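Long-range contact in reticulocyte binding protein (PDB 3FAW), which is a cell-wall-anchored pullulanase that probably hydrolyses the alpha-1,6-glucosidic branch links of pullulan and related alpha-glucans: residues H618-L630 / D668-D680. Residues are numbered along the deposited sequence; the frame is centred on the assembly and turned at random.
Sequences HSGQEYGRTKRLL and DAINHFDWAAATD
From Tyr623 to Lys627 the loop runs antiparallel to 670-678, Tyr623 CA lying 5.5 Å from Ala678 CA and Lys627 CA 5.3 Å from Ile670 CA. Tyr623 illustrates how one ring can fasten a loop to a helix start. Its edge meets the face of Phe673 in a T-shaped stack, planes 80° apart, with Tyr623 CE2 3.5 Å from Phe673 CE1, while Ala677 CB meets CE1 and Ala678 CB meets CD2. Tyr623 OH accepts from Asp674 N at 3.0 Å (159°), and Asp674 is itself the N-cap of helix 675-679, its OD1 taking the amide of Ala677. The loop follows 614-618, the last strand of the catalytic TIM barrel, and Phe673 also packs on Tyr271 of the first, so this end of the contact lies at the seam between those strands. Glu622, bent at chi2 (-89°), brings OE2 to the edge of Phe673 and hydrogen-bonds to the hydroxyls of Tyr304 and Tyr271. Arg625, extended from CG to NE, gives NH1 to Ser619 O and NH2 to Asp277 in a salt bridge; a water accepts from NE and donates to Ile670 O and His672 O. Farther along, Ile670 CD1 sits 3.4 Å from Arg628 O.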
loop_
_atom_site.group_PDB
_atom_site.type_symbol
_atom_site.label_atom_id
_atom_site.label_comp_id
_atom_site.label_asym_id
_atom_site.label_seq_id
_atom_site.Cartn_x
_atom_site.Cartn_y
_atom_site.Cartn_z
ATOM N N HIS A 618 -1.722 -13.667 -0.250
ATOM C CA HIS A 618 -2.314 -13.073 0.951
ATOM C C HIS A 618 -2.084 -13.989 2.150
ATOM O O HIS A 618 -2.253 -15.199 2.043
ATOM C CB HIS A 618 -3.817 -12.851 0.741
ATOM C CG HIS A 618 -4.538 -12.338 1.954
ATOM N ND1 HIS A 618 -5.621 -12.809 2.612
ATOM C CD2 HIS A 618 -4.162 -11.189 2.616
ATOM C CE1 HIS A 618 -5.875 -11.950 3.653
ATOM N NE2 HIS A 618 -4.977 -10.983 3.634
ATOM N N SER A 619 -1.707 -13.422 3.294
ATOM C CA SER A 619 -1.521 -14.232 4.497
ATOM C C SER A 619 -2.804 -14.992 4.806
ATOM O O SER A 619 -3.869 -14.390 4.944
ATOM C CB SER A 619 -1.116 -13.375 5.696
ATOM O OG SER A 619 -0.967 -14.157 6.864
ATOM N N GLY A 620 -2.690 -16.315 4.887
ATOM C CA GLY A 620 -3.838 -17.185 5.108
ATOM C C GLY A 620 -4.372 -17.827 3.839
ATOM O O GLY A 620 -5.149 -18.783 3.901
ATOM N N GLN A 621 -3.971 -17.293 2.685
ATOM C CA GLN A 621 -4.335 -17.875 1.392
ATOM C C GLN A 621 -3.777 -19.294 1.272
ATOM O O GLN A 621 -4.351 -20.133 0.579
ATOM C CB GLN A 621 -3.820 -16.990 0.249
ATOM C CG GLN A 621 -4.322 -17.357 -1.151
ATOM C CD GLN A 621 -3.747 -16.444 -2.226
ATOM O OE1 GLN A 621 -3.562 -15.246 -2.006
ATOM N NE2 GLN A 621 -3.453 -17.011 -3.394
ATOM N N GLU A 622 -2.662 -19.551 1.954
ATOM C CA GLU A 622 -2.037 -20.876 1.956
ATOM C C GLU A 622 -2.854 -21.966 2.666
ATOM O O GLU A 622 -2.713 -23.131 2.325
ATOM C CB GLU A 622 -0.607 -20.823 2.533
ATOM C CG GLU A 622 -0.490 -20.653 4.055
ATOM C CD GLU A 622 -0.467 -19.201 4.510
ATOM O OE1 GLU A 622 -1.058 -18.329 3.826
ATOM O OE2 GLU A 622 0.142 -18.933 5.569
ATOM N N TYR A 623 -3.694 -21.598 3.637
ATOM C CA TYR A 623 -4.489 -22.589 4.380
ATOM C C TYR A 623 -6.007 -22.481 4.186
ATOM O O TYR A 623 -6.732 -23.391 4.574
ATOM C CB TYR A 623 -4.125 -22.589 5.886
ATOM C CG TYR A 623 -4.709 -21.461 6.721
ATOM C CD1 TYR A 623 -6.009 -21.529 7.217
ATOM C CD2 TYR A 623 -3.951 -20.338 7.039
ATOM C CE1 TYR A 623 -6.542 -20.506 7.983
ATOM C CE2 TYR A 623 -4.478 -19.307 7.811
ATOM C CZ TYR A 623 -5.770 -19.392 8.276
ATOM O OH TYR A 623 -6.287 -18.363 9.035
ATOM N N GLY A 624 -6.487 -21.391 3.592
ATOM C CA GLY A 624 -7.930 -21.194 3.395
ATOM C C GLY A 624 -8.572 -20.341 4.479
ATOM O O GLY A 624 -9.645 -20.666 4.997
ATOM N N ARG A 625 -7.912 -19.231 4.790
ATOM C CA ARG A 625 -8.362 -18.272 5.794
ATOM C C ARG A 625 -9.787 -17.775 5.532
ATOM O O ARG A 625 -10.174 -17.528 4.385
ATOM C CB ARG A 625 -7.384 -17.091 5.815
ATOM C CG ARG A 625 -7.688 -15.982 6.803
ATOM C CD ARG A 625 -6.572 -14.949 6.763
ATOM N NE ARG A 625 -6.911 -13.739 7.498
ATOM C CZ ARG A 625 -6.067 -12.743 7.752
ATOM N NH1 ARG A 625 -4.812 -12.788 7.326
ATOM N NH2 ARG A 625 -6.487 -11.688 8.439
ATOM N N THR A 626 -10.554 -17.624 6.610
ATOM C CA THR A 626 -11.950 -17.192 6.526
ATOM C C THR A 626 -12.228 -16.001 7.441
ATOM O O THR A 626 -11.573 -15.831 8.480
ATOM C CB THR A 626 -12.924 -18.342 6.900
ATOM O OG1 THR A 626 -14.274 -17.933 6.641
ATOM C CG2 THR A 626 -12.780 -18.716 8.367
ATOM N N LYS A 627 -13.213 -15.197 7.046
ATOM C CA LYS A 627 -13.682 -14.061 7.841
ATOM C C LYS A 627 -15.191 -14.159 8.087
ATOM O O LYS A 627 -15.920 -13.172 7.954
ATOM C CB LYS A 627 -13.331 -12.740 7.143
ATOM C CG LYS A 627 -11.834 -12.507 7.002
ATOM C CD LYS A 627 -11.505 -11.168 6.348
ATOM C CE LYS A 627 -9.993 -10.984 6.240
ATOM N NZ LYS A 627 -9.585 -9.785 5.452
ATOM N N ARG A 628 -15.645 -15.356 8.461
ATOM C CA ARG A 628 -17.058 -15.613 8.728
ATOM C C ARG A 628 -17.478 -14.936 10.034
ATOM O O ARG A 628 -16.747 -14.981 11.022
ATOM C CB ARG A 628 -17.337 -17.122 8.814
ATOM C CG ARG A 628 -18.825 -17.486 8.675
ATOM C CD ARG A 628 -19.182 -18.795 9.367
ATOM N NE ARG A 628 -18.752 -19.985 8.629
ATOM C CZ ARG A 628 -19.550 -20.955 8.173
ATOM N NH1 ARG A 628 -20.866 -20.923 8.351
ATOM N NH2 ARG A 628 -19.016 -21.983 7.524
ATOM N N LEU A 629 -18.656 -14.316 10.024
ATOM C CA LEU A 629 -19.176 -13.595 11.182
ATOM C C LEU A 629 -19.906 -14.561 12.121
ATOM O O LEU A 629 -21.118 -14.768 12.002
ATOM C CB LEU A 629 -20.108 -12.466 10.721
ATOM C CG LEU A 629 -20.570 -11.430 11.751
ATOM C CD1 LEU A 629 -19.407 -10.570 12.234
ATOM C CD2 LEU A 629 -21.668 -10.562 11.158
ATOM N N LEU A 630 -19.152 -15.150 13.049
ATOM C CA LEU A 630 -19.694 -16.076 14.050
ATOM C C LEU A 630 -20.290 -15.328 15.247
ATOM O O LEU A 630 -19.906 -15.562 16.398
ATOM C CB LEU A 630 -18.604 -17.041 14.534
ATOM C CG LEU A 630 -17.968 -17.954 13.484
ATOM C CD1 LEU A 630 -16.812 -18.737 14.094
ATOM C CD2 LEU A 630 -18.999 -18.903 12.897
ATOM N N ASP A 668 -10.515 -8.847 16.402
ATOM C CA ASP A 668 -9.489 -9.886 16.329
ATOM C C ASP A 668 -10.091 -11.254 16.038
ATOM O O ASP A 668 -9.455 -12.077 15.382
ATOM C CB ASP A 668 -8.686 -9.950 17.627
ATOM C CG ASP A 668 -7.792 -8.746 17.815
ATOM O OD1 ASP A 668 -7.106 -8.352 16.849
ATOM O OD2 ASP A 668 -7.777 -8.193 18.931
ATOM N N ALA A 669 -11.310 -11.492 16.525
ATOM C CA ALA A 669 -12.043 -12.732 16.224
ATOM C C ALA A 669 -12.175 -12.947 14.710
ATOM O O ALA A 669 -12.011 -14.065 14.215
ATOM C CB ALA A 669 -13.418 -12.698 16.872
ATOM N N ILE A 670 -12.471 -11.868 13.987
ATOM C CA ILE A 670 -12.553 -11.896 12.529
ATOM C C ILE A 670 -11.169 -11.944 11.881
ATOM O O ILE A 670 -10.944 -12.721 10.956
ATOM C CB ILE A 670 -13.302 -10.649 11.984
ATOM C CG1 ILE A 670 -14.803 -10.753 12.274
ATOM C CG2 ILE A 670 -13.061 -10.483 10.482
ATOM C CD1 ILE A 670 -15.524 -11.788 11.422
ATOM N N ASN A 671 -10.252 -11.116 12.381
ATOM C CA ASN A 671 -9.004 -10.802 11.672
ATOM C C ASN A 671 -7.786 -11.680 11.983
ATOM O O ASN A 671 -6.776 -11.585 11.282
ATOM C CB ASN A 671 -8.631 -9.329 11.906
ATOM C CG ASN A 671 -9.370 -8.381 10.982
ATOM O OD1 ASN A 671 -9.347 -8.680 9.691
ATOM N ND2 ASN A 671 -9.952 -7.391 11.424
ATOM N N HIS A 672 -7.863 -12.525 13.008
ATOM C CA HIS A 672 -6.689 -13.294 13.432
ATOM C C HIS A 672 -6.294 -14.387 12.433
ATOM O O HIS A 672 -7.145 -14.984 11.770
ATOM C CB HIS A 672 -6.874 -13.889 14.844
ATOM C CG HIS A 672 -7.816 -15.053 14.909
ATOM N ND1 HIS A 672 -7.386 -16.361 14.851
ATOM C CD2 HIS A 672 -9.163 -15.108 15.050
ATOM C CE1 HIS A 672 -8.427 -17.171 14.937
ATOM N NE2 HIS A 672 -9.518 -16.436 15.061
ATOM N N PHE A 673 -4.989 -14.623 12.328
ATOM C CA PHE A 673 -4.462 -15.767 11.606
ATOM C C PHE A 673 -4.774 -17.000 12.460
ATOM O O PHE A 673 -4.451 -17.033 13.647
ATOM C CB PHE A 673 -2.950 -15.594 11.398
ATOM C CG PHE A 673 -2.312 -16.644 10.522
ATOM C CD1 PHE A 673 -2.227 -16.466 9.148
ATOM C CD2 PHE A 673 -1.759 -17.789 11.079
ATOM C CE1 PHE A 673 -1.618 -17.426 8.340
ATOM C CE2 PHE A 673 -1.149 -18.755 10.280
ATOM C CZ PHE A 673 -1.082 -18.575 8.912
ATOM N N ASP A 674 -5.432 -17.987 11.854
ATOM C CA ASP A 674 -5.822 -19.228 12.531
ATOM C C ASP A 674 -4.664 -20.223 12.487
ATOM O O ASP A 674 -4.462 -20.900 11.478
ATOM C CB ASP A 674 -7.062 -19.812 11.848
ATOM C CG ASP A 674 -7.666 -20.993 12.602
ATOM O OD1 ASP A 674 -6.968 -21.660 13.405
ATOM O OD2 ASP A 674 -8.861 -21.258 12.369
ATOM N N TRP A 675 -3.907 -20.309 13.580
ATOM C CA TRP A 675 -2.700 -21.145 13.614
ATOM C C TRP A 675 -2.994 -22.643 13.646
ATOM O O TRP A 675 -2.251 -23.437 13.052
ATOM C CB TRP A 675 -1.791 -20.740 14.778
ATOM C CG TRP A 675 -1.025 -19.519 14.449
ATOM C CD1 TRP A 675 -1.315 -18.244 14.827
ATOM C CD2 TRP A 675 0.136 -19.441 13.621
ATOM N NE1 TRP A 675 -0.396 -17.376 14.302
ATOM C CE2 TRP A 675 0.510 -18.084 13.557
ATOM C CE3 TRP A 675 0.906 -20.389 12.932
ATOM C CZ2 TRP A 675 1.618 -17.649 12.829
ATOM C CZ3 TRP A 675 2.006 -19.956 12.210
ATOM C CH2 TRP A 675 2.350 -18.596 12.164
ATOM N N ALA A 676 -4.072 -23.022 14.327
ATOM C CA ALA A 676 -4.523 -24.415 14.342
ATOM C C ALA A 676 -4.872 -24.881 12.930
ATOM O O ALA A 676 -4.412 -25.935 12.481
ATOM C CB ALA A 676 -5.721 -24.574 15.265
ATOM N N ALA A 677 -5.684 -24.088 12.235
ATOM C CA ALA A 677 -6.070 -24.384 10.855
ATOM C C ALA A 677 -4.853 -24.465 9.931
ATOM O O ALA A 677 -4.837 -25.255 8.989
ATOM C CB ALA A 677 -7.059 -23.327 10.340
ATOM N N ALA A 678 -3.841 -23.644 10.209
ATOM C CA ALA A 678 -2.617 -23.606 9.419
ATOM C C ALA A 678 -1.632 -24.739 9.738
ATOM O O ALA A 678 -0.937 -25.206 8.843
ATOM C CB ALA A 678 -1.927 -22.253 9.590
ATOM N N THR A 679 -1.555 -25.175 10.995
ATOM C CA THR A 679 -0.473 -26.085 11.419
ATOM C C THR A 679 -0.879 -27.370 12.150
ATOM O O THR A 679 -0.062 -28.284 12.264
ATOM C CB THR A 679 0.526 -25.355 12.336
ATOM O OG1 THR A 679 -0.164 -24.872 13.494
ATOM C CG2 THR A 679 1.180 -24.196 11.606
ATOM N N ASP A 680 -2.107 -27.441 12.662
ATOM C CA ASP A 680 -2.554 -28.615 13.412
ATOM C C ASP A 680 -3.093 -29.684 12.461
ATOM O O ASP A 680 -4.259 -29.644 12.052
ATOM C CB ASP A 680 -3.602 -28.227 14.462
ATOM C CG ASP A 680 -3.763 -29.283 15.544
ATOM O OD1 ASP A 680 -3.753 -30.487 15.215
ATOM O OD2 ASP A 680 -3.899 -28.909 16.726
HETATM O O HOH W 1 -8.928 -13.802 9.550
HETATM O O HOH W 2 -11.745 -15.249 11.355
#